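Local structure of 5-formyl-3-hydroxy-2-methylpyridine 4-carboxylate 5-dehydrogenase (Mesorhizobium japonicum MAFF 303099, 4OM8) at residues A193-G205 with D251-L263. The protein oxidises 5-formyl-3-hydroxy-2-methylpyridine-4-carboxylate with NAD(+) in the breakdown of vitamin B6, and can also reduce it with NADH to 4-pyridoxate. Residues are numbered along the deposited sequence; the frame is centred on the assembly and turned at random. Where two conformers were deposited one is given.
Sequences ALLREAVDLVERG and DLSNRDDVAPMVL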
ATOM      1  N   ALA A 193      -0.169  10.904  -3.159  1.00  9.11           N
ATOM      2  CA  ALA A 193       1.287  11.041  -3.132  1.00  8.61           C
ATOM      3  C   ALA A 193       1.958   9.814  -3.749  1.00  7.86           C
ATOM      4  O   ALA A 193       2.905   9.936  -4.527  1.00  8.97           O
ATOM      5  CB  ALA A 193       1.771  11.261  -1.712  1.00  9.07           C
ATOM      6  N   LEU A 194       1.462   8.630  -3.393  1.00  7.55           N
ATOM      7  CA  LEU A 194       1.925   7.377  -3.994  1.00  8.78           C
ATOM      8  C   LEU A 194       1.731   7.421  -5.505  1.00  8.05           C
ATOM      9  O   LEU A 194       2.659   7.143  -6.268  1.00  9.73           O
ATOM     10  CB  LEU A 194       1.170   6.189  -3.375  1.00  9.23           C
ATOM     11  CG  LEU A 194       1.420   4.732  -3.766  1.00 14.89           C
ATOM     12  CD1 LEU A 194       0.825   3.855  -2.673  1.00 15.91           C
ATOM     13  CD2 LEU A 194       0.782   4.379  -5.100  1.00 11.57           C
ATOM     14  N   LEU A 195       0.520   7.778  -5.932  1.00  8.41           N
ATOM     15  CA  LEU A 195       0.177   7.802  -7.352  1.00  8.98           C
ATOM     16  C   LEU A 195       0.995   8.825  -8.122  1.00  9.07           C
ATOM     17  O   LEU A 195       1.399   8.564  -9.252  1.00  8.99           O
ATOM     18  CB  LEU A 195      -1.315   8.102  -7.536  1.00  9.25           C
ATOM     19  CG  LEU A 195      -2.249   6.975  -7.089  1.00 10.31           C
ATOM     20  CD1 LEU A 195      -3.691   7.429  -7.165  1.00 10.76           C
ATOM     21  CD2 LEU A 195      -2.048   5.729  -7.957  1.00 10.66           C
ATOM     22  N   ARG A 196       1.240   9.990  -7.520  1.00  9.00           N
ATOM     23  CA  ARG A 196       2.006  11.017  -8.221  1.00  8.74           C
ATOM     24  C   ARG A 196       3.385  10.489  -8.626  1.00  8.58           C
ATOM     25  O   ARG A 196       3.835  10.678  -9.767  1.00  9.00           O
ATOM     26  CB  ARG A 196       2.145  12.270  -7.354  1.00  8.51           C
ATOM     27  CG  ARG A 196       2.946  13.393  -8.038  1.00  6.87           C
ATOM     28  CD  ARG A 196       2.869  14.677  -7.250  1.00  9.72           C
ATOM     29  NE  ARG A 196       3.442  14.555  -5.918  1.00  9.49           N
ATOM     30  CZ  ARG A 196       3.767  15.596  -5.155  1.00  9.81           C
ATOM     31  NH1 ARG A 196       3.582  16.828  -5.621  1.00 10.36           N
ATOM     32  NH2 ARG A 196       4.288  15.409  -3.940  1.00 10.24           N
ATOM     33  N   GLU A 197       4.036   9.778  -7.712  1.00  8.67           N
ATOM     34  CA  GLU A 197       5.363   9.227  -8.020  1.00  9.05           C
ATOM     35  C   GLU A 197       5.270   8.049  -8.990  1.00  7.40           C
ATOM     36  O   GLU A 197       6.059   7.948  -9.930  1.00  9.21           O
ATOM     37  CB  GLU A 197       6.077   8.806  -6.729  1.00  7.26           C
ATOM     38  CG  GLU A 197       7.517   8.332  -6.930  1.00  8.78           C
ATOM     39  CD  GLU A 197       8.432   9.403  -7.487  1.00  9.49           C
ATOM     40  OE1 GLU A 197       9.372   9.047  -8.221  1.00 12.02           O
ATOM     41  OE2 GLU A 197       8.233  10.606  -7.203  1.00 10.02           O
ATOM     42  N   ALA A 198       4.288   7.170  -8.774  1.00  8.30           N
ATOM     43  CA  ALA A 198       4.129   6.014  -9.655  1.00  9.70           C
ATOM     44  C   ALA A 198       3.853   6.452 -11.092  1.00  8.86           C
ATOM     45  O   ALA A 198       4.452   5.933 -12.032  1.00 10.58           O
ATOM     46  CB  ALA A 198       3.013   5.109  -9.154  1.00  8.87           C
ATOM     47  N   VAL A 199       2.952   7.415 -11.255  1.00  9.19           N
ATOM     48  CA  VAL A 199       2.628   7.914 -12.584  1.00  9.96           C
ATOM     49  C   VAL A 199       3.873   8.553 -13.216  1.00 10.64           C
ATOM     50  O   VAL A 199       4.150   8.341 -14.395  1.00 10.86           O
ATOM     51  CB  VAL A 199       1.467   8.919 -12.521  1.00  7.39           C
ATOM     52  CG1 VAL A 199       1.370   9.749 -13.824  1.00  9.70           C
ATOM     53  CG2 VAL A 199       0.157   8.172 -12.234  1.00  9.57           C
ATOM     54  N   ASP A 200       4.633   9.316 -12.428  1.00  8.23           N
ATOM     55  CA  ASP A 200       5.836   9.959 -12.959  1.00  9.55           C
ATOM     56  C   ASP A 200       6.839   8.928 -13.478  1.00  9.67           C
ATOM     57  O   ASP A 200       7.419   9.090 -14.554  1.00 11.00           O
ATOM     58  CB  ASP A 200       6.500  10.848 -11.900  1.00  8.47           C
ATOM     59  CG  ASP A 200       7.492  11.820 -12.517  1.00 10.69           C
ATOM     60  OD1 ASP A 200       7.087  12.581 -13.428  1.00 12.85           O
ATOM     61  OD2 ASP A 200       8.673  11.811 -12.118  1.00 14.91           O
ATOM     62  N   LEU A 201       7.002   7.833 -12.748  1.00  9.23           N
ATOM     63  CA  LEU A 201       7.982   6.839 -13.145  1.00  9.78           C
ATOM     64  C   LEU A 201       7.569   6.111 -14.424  1.00 10.41           C
ATOM     65  O   LEU A 201       8.419   5.793 -15.276  1.00 11.13           O
ATOM     66  CB  LEU A 201       8.204   5.847 -12.003  1.00  9.97           C
ATOM     67  CG  LEU A 201       8.894   6.474 -10.783  1.00  9.52           C
ATOM     68  CD1 LEU A 201       8.809   5.556  -9.580  1.00  9.86           C
ATOM     69  CD2 LEU A 201      10.342   6.797 -11.086  1.00 12.32           C
ATOM     70  N   VAL A 202       6.273   5.841 -14.572  1.00 10.72           N
ATOM     71  CA  VAL A 202       5.764   5.201 -15.782  1.00 11.38           C
ATOM     72  C   VAL A 202       5.912   6.173 -16.946  1.00 12.15           C
ATOM     73  O   VAL A 202       6.429   5.828 -18.008  1.00 14.65           O
ATOM     74  CB  VAL A 202       4.305   4.772 -15.614  1.00 11.52           C
ATOM     75  CG1 VAL A 202       3.690   4.378 -16.960  1.00 13.95           C
ATOM     76  CG2 VAL A 202       4.211   3.625 -14.597  1.00 12.73           C
ATOM     77  N   GLU A 203       5.498   7.408 -16.711  1.00 13.35           N
ATOM     78  CA  GLU A 203       5.508   8.450 -17.734  1.00 14.72           C
ATOM     79  C   GLU A 203       6.891   8.712 -18.315  1.00 15.29           C
ATOM     80  O   GLU A 203       7.026   8.919 -19.526  1.00 17.67           O
ATOM     81  CB  GLU A 203       4.930   9.721 -17.122  1.00 16.19           C
ATOM     82  CG  GLU A 203       4.880  10.922 -17.989  1.00 21.06           C
ATOM     83  CD  GLU A 203       4.098  12.011 -17.304  1.00 18.08           C
ATOM     84  OE1 GLU A 203       4.681  12.741 -16.483  1.00 19.93           O
ATOM     85  OE2 GLU A 203       2.890  12.092 -17.550  1.00 20.91           O
ATOM     86  N   ARG A 204       7.928   8.679 -17.480  1.00 14.46           N
ATOM     87  CA  ARG A 204       9.259   8.993 -17.987  1.00 17.10           C
ATOM     88  C   ARG A 204      10.073   7.744 -18.322  1.00 16.20           C
ATOM     89  O   ARG A 204      11.286   7.813 -18.509  1.00 18.74           O
ATOM     90  CB  ARG A 204      10.013   9.886 -17.012  1.00 20.10           C
ATOM     91  CG  ARG A 204      10.348   9.312 -15.670  1.00 15.12           C
ATOM     92  CD  ARG A 204      10.664  10.499 -14.763  1.00 19.65           C
ATOM     93  NE  ARG A 204      11.100  10.156 -13.412  1.00 26.24           N
ATOM     94  CZ  ARG A 204      12.372  10.082 -13.030  1.00 28.24           C
ATOM     95  NH1 ARG A 204      13.342  10.298 -13.903  1.00 29.47           N
ATOM     96  NH2 ARG A 204      12.676   9.787 -11.770  1.00 18.00           N
ATOM     97  N   GLY A 205       9.385   6.613 -18.424  1.00 13.11           N
ATOM     98  CA  GLY A 205       9.983   5.406 -18.976  1.00 14.31           C
ATOM     99  C   GLY A 205      10.908   4.636 -18.053  1.00 13.27           C
ATOM    100  O   GLY A 205      11.774   3.889 -18.518  1.00 14.56           O
ATOM    101  N   ASP A 251      14.765  14.113  -4.449  1.00 10.78           N
ATOM    102  CA  ASP A 251      14.693  13.650  -5.831  0.80 12.05           C
ATOM    103  C   ASP A 251      13.294  13.233  -6.276  1.00 11.27           C
ATOM    104  O   ASP A 251      13.055  13.026  -7.467  1.00 12.44           O
ATOM    105  CB  ASP A 251      15.645  12.477  -6.063  0.80 12.66           C
ATOM    106  CG  ASP A 251      16.016  12.339  -7.516  0.80 13.48           C
ATOM    107  OD1 ASP A 251      16.561  13.322  -8.062  0.80 16.49           O
ATOM    108  OD2 ASP A 251      15.747  11.284  -8.127  0.80 12.08           O
ATOM    109  N   LEU A 252      12.364  13.128  -5.335  1.00 12.01           N
ATOM    110  CA  LEU A 252      11.000  12.712  -5.677  1.00 10.75           C
ATOM    111  C   LEU A 252      10.285  13.718  -6.583  1.00  9.75           C
ATOM    112  O   LEU A 252      10.597  14.914  -6.567  1.00 11.79           O
ATOM    113  CB  LEU A 252      10.188  12.522  -4.400  1.00 10.00           C
ATOM    114  CG  LEU A 252      10.658  11.385  -3.495  1.00 10.41           C
ATOM    115  CD1 LEU A 252       9.821  11.366  -2.225  1.00  9.85           C
ATOM    116  CD2 LEU A 252      10.585  10.047  -4.235  1.00 11.92           C
ATOM    117  N   SER A 253       9.324  13.240  -7.374  1.00  9.87           N
ATOM    118  CA  SER A 253       8.482  14.159  -8.135  1.00  8.89           C
ATOM    119  C   SER A 253       7.710  15.089  -7.205  1.00  9.79           C
ATOM    120  O   SER A 253       7.169  14.665  -6.184  1.00  9.78           O
ATOM    121  CB  SER A 253       7.502  13.390  -9.022  1.00 12.37           C
ATOM    122  OG  SER A 253       6.574  14.273  -9.636  1.00 12.47           O
ATOM    123  N   ASN A 254       7.656  16.364  -7.577  1.00  9.84           N
ATOM    124  CA  ASN A 254       6.865  17.341  -6.850  1.00  8.63           C
ATOM    125  C   ASN A 254       5.813  17.959  -7.759  1.00  9.57           C
ATOM    126  O   ASN A 254       5.427  19.123  -7.568  1.00 10.91           O
ATOM    127  CB  ASN A 254       7.757  18.429  -6.257  1.00 11.11           C
ATOM    128  CG  ASN A 254       8.744  17.877  -5.250  1.00 12.34           C
ATOM    129  OD1 ASN A 254       8.422  16.969  -4.486  1.00 12.56           O
ATOM    130  ND2 ASN A 254       9.961  18.421  -5.249  1.00 16.24           N
ATOM    131  N   ARG A 255       5.337  17.170  -8.727  1.00 10.44           N
ATOM    132  CA  ARG A 255       4.410  17.673  -9.747  1.00  9.86           C
ATOM    133  C   ARG A 255       3.225  18.415  -9.130  1.00 12.76           C
ATOM    134  O   ARG A 255       2.631  17.964  -8.147  1.00 10.46           O
ATOM    135  CB  ARG A 255       3.903  16.533 -10.639  1.00 12.33           C
ATOM    136  CG  ARG A 255       2.870  17.020 -11.666  1.00 13.05           C
ATOM    137  CD  ARG A 255       2.581  16.012 -12.773  1.00 10.84           C
ATOM    138  NE  ARG A 255       3.734  15.757 -13.634  1.00 12.58           N
ATOM    139  CZ  ARG A 255       4.108  16.533 -14.650  1.00 12.11           C
ATOM    140  NH1 ARG A 255       3.442  17.653 -14.947  1.00 11.60           N
ATOM    141  NH2 ARG A 255       5.170  16.196 -15.371  1.00 12.88           N
ATOM    142  N   ASP A 256       2.903  19.568  -9.709  1.00 11.01           N
ATOM    143  CA  ASP A 256       1.884  20.463  -9.172  1.00  8.44           C
ATOM    144  C   ASP A 256       0.569  20.451  -9.945  1.00 10.85           C
ATOM    145  O   ASP A 256      -0.339  21.209  -9.615  1.00 12.40           O
ATOM    146  CB  ASP A 256       2.427  21.904  -9.147  1.00 14.13           C
ATOM    147  CG  ASP A 256       2.891  22.387 -10.523  1.00 14.46           C
ATOM    148  OD1 ASP A 256       2.529  21.789 -11.554  1.00 16.94           O
ATOM    149  OD2 ASP A 256       3.644  23.387 -10.580  1.00 19.62           O
ATOM    150  N   ASP A 257       0.473  19.614 -10.976  1.00  9.66           N
ATOM    151  CA  ASP A 257      -0.659  19.666 -11.912  1.00  8.84           C
ATOM    152  C   ASP A 257      -0.930  18.275 -12.474  1.00  8.90           C
ATOM    153  O   ASP A 257      -0.445  17.290 -11.919  1.00  9.32           O
ATOM    154  CB  ASP A 257      -0.381  20.661 -13.047  1.00 12.23           C
ATOM    155  CG  ASP A 257       0.886  20.337 -13.823  1.00 14.66           C
ATOM    156  OD1 ASP A 257       1.485  19.269 -13.596  1.00 12.62           O
ATOM    157  OD2 ASP A 257       1.286  21.155 -14.681  1.00 16.51           O
ATOM    158  N   VAL A 258      -1.685  18.185 -13.570  1.00 10.70           N
ATOM    159  CA  VAL A 258      -2.012  16.881 -14.141  1.00 10.52           C
ATOM    160  C   VAL A 258      -0.840  16.383 -14.983  1.00 10.76           C
ATOM    161  O   VAL A 258      -0.255  17.139 -15.756  1.00 13.45           O
ATOM    162  CB  VAL A 258      -3.295  16.926 -14.999  1.00 12.43           C
ATOM    163  CG1 VAL A 258      -3.672  15.521 -15.479  1.00 13.99           C
ATOM    164  CG2 VAL A 258      -4.427  17.520 -14.207  1.00 12.96           C
ATOM    165  N   ALA A 259      -0.478  15.118 -14.799  1.00  9.54           N
ATOM    166  CA  ALA A 259       0.608  14.508 -15.558  1.00 10.22           C
ATOM    167  C   ALA A 259       0.260  14.436 -17.035  1.00  9.72           C
ATOM    168  O   ALA A 259      -0.879  14.119 -17.391  1.00 10.86           O
ATOM    169  CB  ALA A 259       0.904  13.115 -15.024  1.00 11.36           C
ATOM    170  N   PRO A 260       1.235  14.734 -17.908  1.00 10.23           N
ATOM    171  CA  PRO A 260       1.000  14.664 -19.356  1.00 11.85           C
ATOM    172  C   PRO A 260       0.377  13.352 -19.843  1.00 12.97           C
ATOM    173  O   PRO A 260      -0.506  13.392 -20.706  1.00 13.08           O
ATOM    174  CB  PRO A 260       2.403  14.837 -19.933  1.00 11.92           C
ATOM    175  CG  PRO A 260       3.084  15.734 -18.943  1.00 18.17           C
ATOM    176  CD  PRO A 260       2.537  15.344 -17.582  1.00 11.52           C
ATOM    177  N   MET A 261       0.814  12.221 -19.301  1.00 11.39           N
ATOM    178  CA  MET A 261       0.288  10.928 -19.719  0.78 13.70           C
ATOM    179  C   MET A 261      -1.195  10.806 -19.368  1.00 12.20           C
ATOM    180  O   MET A 261      -1.977  10.216 -20.110  1.00 12.61           O
ATOM    181  CB  MET A 261       1.085   9.794 -19.069  0.78 12.40           C
ATOM    182  CG  MET A 261       0.532   8.405 -19.328  0.78 15.18           C
ATOM    183  SD  MET A 261       1.546   7.107 -18.572  0.78 17.56           S
ATOM    184  CE  MET A 261       1.504   7.526 -16.842  0.78 16.79           C
ATOM    185  N   VAL A 262      -1.585  11.377 -18.235  1.00 10.97           N
ATOM    186  CA  VAL A 262      -2.991  11.345 -17.839  1.00 10.09           C
ATOM    187  C   VAL A 262      -3.824  12.255 -18.755  1.00 10.17           C
ATOM    188  O   VAL A 262      -4.941  11.894 -19.137  1.00 12.94           O
ATOM    189  CB  VAL A 262      -3.160  11.759 -16.351  1.00 11.34           C
ATOM    190  CG1 VAL A 262      -4.630  11.959 -15.967  1.00 12.10           C
ATOM    191  CG2 VAL A 262      -2.530  10.712 -15.450  1.00 11.70           C
ATOM    192  N   LEU A 263      -3.282  13.425 -19.110  1.00 10.87           N
ATOM    193  CA  LEU A 263      -3.957  14.302 -20.072  1.00 10.42           C
ATOM    194  C   LEU A 263      -4.104  13.610 -21.425  1.00 11.08           C
ATOM    195  O   LEU A 263      -5.134  13.714 -22.077  1.00 13.76           O
ATOM    196  CB  LEU A 263      -3.192  15.627 -20.230  1.00 12.78           C
ATOM    197  CG  LEU A 263      -3.234  16.522 -18.994  1.00 14.45           C
ATOM    198  CD1 LEU A 263      -2.327  17.739 -19.170  1.00 15.33           C
ATOM    199  CD2 LEU A 263      -4.668  16.952 -18.680  1.00 12.91           C
TER
HETATM  200  O   HOH W   1       6.758  12.075  -5.406  1.00 12.52           O
HETATM  201  O   HOH W   2       4.422  12.959 -13.798  1.00 12.51           O
HETATM  202  O   HOH W   3      15.315  10.799 -10.800  1.00 21.61           O
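Arg196 lays its guanidinium under the 253-255 backbone: Ser253 O and Asn254 CA sit over one face, toward its rim, while Arg255 O meets NH1 in the guanidinium plane at 2.9 Å. The bend at chi3 (62°) turns the group flat beneath the chain, and NH1 also bonds Asn254 OD1 of the second subunit. With Arg196 cut back to alanine, Arg255 O and Asn254 OD1 of the second subunit would probably both lose a donor, and the 253-255 backbone the flat group packed against it. The next residue, Glu197, takes Ser253 N on the syn lone pair of OE2 at 2.9 Å, and water 1 links the same oxygen to Ser253 O; OE1 pairs with Arg189 of the second subunit. Ser253 CB rests 3.7 Å from Asp200 OD2, and its OG accepts Arg255 N in an ST turn. Farther along, the extended Glu203 side chain brings OE2 to Met261 N, 2.7 Å away and nearly straight (169°). Its OE1 makes a long salt bridge, 3.7 Å to Arg255 NH2, lying well out of the guanidinium plane, so charge alone links them; water 2 joins Glu203, Asp200 and Arg255 NE. Val199 CG1 touches Ala259 CB. Within the all-helical part of the C-terminal 3-hydroxyacyl-CoA dehydrogenase domain, helix 187-203 thus holds the connection into helix 260-267, with Glu203 binding an amide in that helix's first turn, while the Arg196, Glu197 and Asn254 end lies in the dimer interface.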